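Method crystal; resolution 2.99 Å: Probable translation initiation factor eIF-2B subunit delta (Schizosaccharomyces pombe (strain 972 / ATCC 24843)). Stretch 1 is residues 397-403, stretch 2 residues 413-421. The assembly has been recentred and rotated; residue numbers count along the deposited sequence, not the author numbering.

Stretch 1, residues 397-403: PGDQLVN
Stretch 2 413-421: PGVLANWKS

How do the two backbones run? Gly 398 to Gln 400 form a short 3-10 segment, with phi/psi near -67/-23, tied by Gln 400 N to Pro 397 O and Leu 401 N to Gly 398 O, both 3.2 Å. The second stretch leaves an extended Gly 414 (-135/158) and folds through type I turns, Gly 414 to Ala 417 and Leu 416 to Trp 419. The first is closed by Ala 417 N to Gly 414 O at 2.9 Å. Val 402 CA lies 5.4 Å from Gly 414 CA.

What does Asp 399 hold? With chi1 at m and chi2 near -30°, its carboxylate accepts a hydrogen bond from Trp 419 NE1 to Asp 399 OD1, 2.9 Å long with an N-H...O angle of 145°, at the indole edge. Lys 420 adds a salt bridge, Lys 420 NZ to Asp 399 OD2 at 3.3 Å, whose hydrogen bonding is weak, so the carboxylate meets one good donor and one weak one.

Where is the apolar packing? Val 402, chi1 t, sets CG1 4.0 Å from Ala 417 CB and CG2 4.0 Å from Trp 419 CD1.

Why does glycine suit position 398? Trp 419, chi1 p and chi2 -81°, brings CZ2 within 3.8 Å of Gly 398 CA; an ideal CB there would clash with CZ2 at 2.6 Å.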

# COMPACT_ATOMS: atom_id res chain seq x y z
N PRO G 397 -25.57 11.97 6.09
CA PRO G 397 -26.58 11.91 5.02
C PRO G 397 -25.99 12.20 3.64
O PRO G 397 -25.32 13.21 3.45
CB PRO G 397 -27.57 13.00 5.42
CG PRO G 397 -27.49 13.02 6.90
CD PRO G 397 -26.05 12.75 7.25
N GLY G 398 -26.24 11.30 2.69
CA GLY G 398 -25.70 11.43 1.35
C GLY G 398 -26.27 12.62 0.60
O GLY G 398 -25.65 13.13 -0.34
N ASP G 399 -27.44 13.07 1.02
CA ASP G 399 -28.11 14.20 0.38
C ASP G 399 -27.37 15.51 0.62
O ASP G 399 -27.57 16.49 -0.10
CB ASP G 399 -29.56 14.31 0.87
CG ASP G 399 -30.35 13.04 0.62
OD1 ASP G 399 -30.06 12.34 -0.37
OD2 ASP G 399 -31.27 12.75 1.41
N GLN G 400 -26.53 15.53 1.65
CA GLN G 400 -25.71 16.70 1.96
C GLN G 400 -24.74 17.02 0.82
O GLN G 400 -24.35 18.17 0.62
CB GLN G 400 -24.94 16.49 3.26
CG GLN G 400 -25.64 17.01 4.50
CD GLN G 400 -25.68 18.53 4.55
OE1 GLN G 400 -24.71 19.17 4.95
NE2 GLN G 400 -26.80 19.10 4.15
N LEU G 401 -24.37 15.98 0.08
CA LEU G 401 -23.39 16.11 -1.00
C LEU G 401 -24.04 16.59 -2.30
O LEU G 401 -23.34 16.99 -3.23
CB LEU G 401 -22.69 14.77 -1.22
CG LEU G 401 -21.16 14.77 -1.17
CD1 LEU G 401 -20.66 15.54 0.04
CD2 LEU G 401 -20.65 13.34 -1.13
N VAL G 402 -25.35 16.60 -2.37
CA VAL G 402 -26.05 17.15 -3.52
C VAL G 402 -25.87 18.64 -3.72
O VAL G 402 -25.80 19.11 -4.83
CB VAL G 402 -27.54 16.84 -3.46
CG1 VAL G 402 -28.28 17.43 -4.64
CG2 VAL G 402 -27.73 15.34 -3.44
N ASN G 403 -25.86 19.41 -2.65
CA ASN G 403 -25.91 20.84 -2.81
C ASN G 403 -24.72 21.25 -3.61
O ASN G 403 -23.61 20.90 -3.30
CB ASN G 403 -25.89 21.49 -1.43
CG ASN G 403 -25.42 22.94 -1.44
OD1 ASN G 403 -26.20 23.85 -1.18
ND2 ASN G 403 -24.15 23.15 -1.73
N PRO G 413 -30.78 22.73 -6.59
CA PRO G 413 -30.86 21.32 -6.98
C PRO G 413 -29.52 20.91 -7.54
O PRO G 413 -28.72 21.76 -7.86
CB PRO G 413 -31.92 21.31 -8.08
CG PRO G 413 -31.72 22.59 -8.78
CD PRO G 413 -31.60 23.54 -7.63
N GLY G 414 -29.26 19.62 -7.62
CA GLY G 414 -28.01 19.14 -8.16
C GLY G 414 -28.22 18.00 -9.11
O GLY G 414 -29.22 17.32 -9.09
N VAL G 415 -27.26 17.78 -9.97
CA VAL G 415 -27.37 16.75 -10.96
C VAL G 415 -27.60 15.45 -10.26
O VAL G 415 -28.17 14.53 -10.81
CB VAL G 415 -26.08 16.60 -11.74
CG1 VAL G 415 -26.34 15.88 -13.03
CG2 VAL G 415 -25.46 17.96 -12.02
N LEU G 416 -27.10 15.36 -9.04
CA LEU G 416 -27.11 14.12 -8.27
C LEU G 416 -28.30 13.96 -7.36
O LEU G 416 -28.34 13.07 -6.55
CB LEU G 416 -25.87 14.05 -7.43
CG LEU G 416 -24.59 14.06 -8.23
CD1 LEU G 416 -23.44 13.76 -7.30
CD2 LEU G 416 -24.66 13.00 -9.29
N ALA G 417 -29.26 14.85 -7.49
CA ALA G 417 -30.35 14.90 -6.55
C ALA G 417 -31.13 13.62 -6.51
O ALA G 417 -31.63 13.24 -5.47
CB ALA G 417 -31.26 16.04 -6.89
N ASN G 418 -31.31 12.97 -7.64
CA ASN G 418 -32.08 11.73 -7.66
C ASN G 418 -31.20 10.49 -7.57
O ASN G 418 -31.53 9.44 -8.13
CB ASN G 418 -32.93 11.67 -8.93
CG ASN G 418 -32.11 11.88 -10.19
OD1 ASN G 418 -31.27 12.78 -10.25
ND2 ASN G 418 -32.35 11.06 -11.20
N TRP G 419 -30.09 10.62 -6.86
CA TRP G 419 -29.10 9.55 -6.77
C TRP G 419 -29.63 8.30 -6.07
O TRP G 419 -29.14 7.19 -6.31
CB TRP G 419 -27.84 10.04 -6.05
CG TRP G 419 -28.07 10.32 -4.59
CD1 TRP G 419 -28.62 11.44 -4.05
CD2 TRP G 419 -27.73 9.46 -3.50
NE1 TRP G 419 -28.65 11.33 -2.68
CE2 TRP G 419 -28.11 10.13 -2.32
CE3 TRP G 419 -27.14 8.20 -3.40
CZ2 TRP G 419 -27.93 9.57 -1.05
CZ3 TRP G 419 -26.96 7.65 -2.15
CH2 TRP G 419 -27.35 8.33 -0.99
N LYS G 420 -30.62 8.48 -5.21
CA LYS G 420 -31.25 7.37 -4.50
C LYS G 420 -31.88 6.40 -5.49
O LYS G 420 -31.87 5.18 -5.28
CB LYS G 420 -32.31 7.89 -3.53
CG LYS G 420 -31.80 8.94 -2.55
CD LYS G 420 -31.17 8.31 -1.32
CE LYS G 420 -32.08 8.45 -0.11
NZ LYS G 420 -32.35 9.88 0.22
N SER G 421 -32.43 6.94 -6.57
CA SER G 421 -33.13 6.15 -7.57
C SER G 421 -32.19 5.60 -8.64
O SER G 421 -32.52 4.65 -9.34
CB SER G 421 -34.23 6.98 -8.22
OG SER G 421 -35.06 7.59 -7.24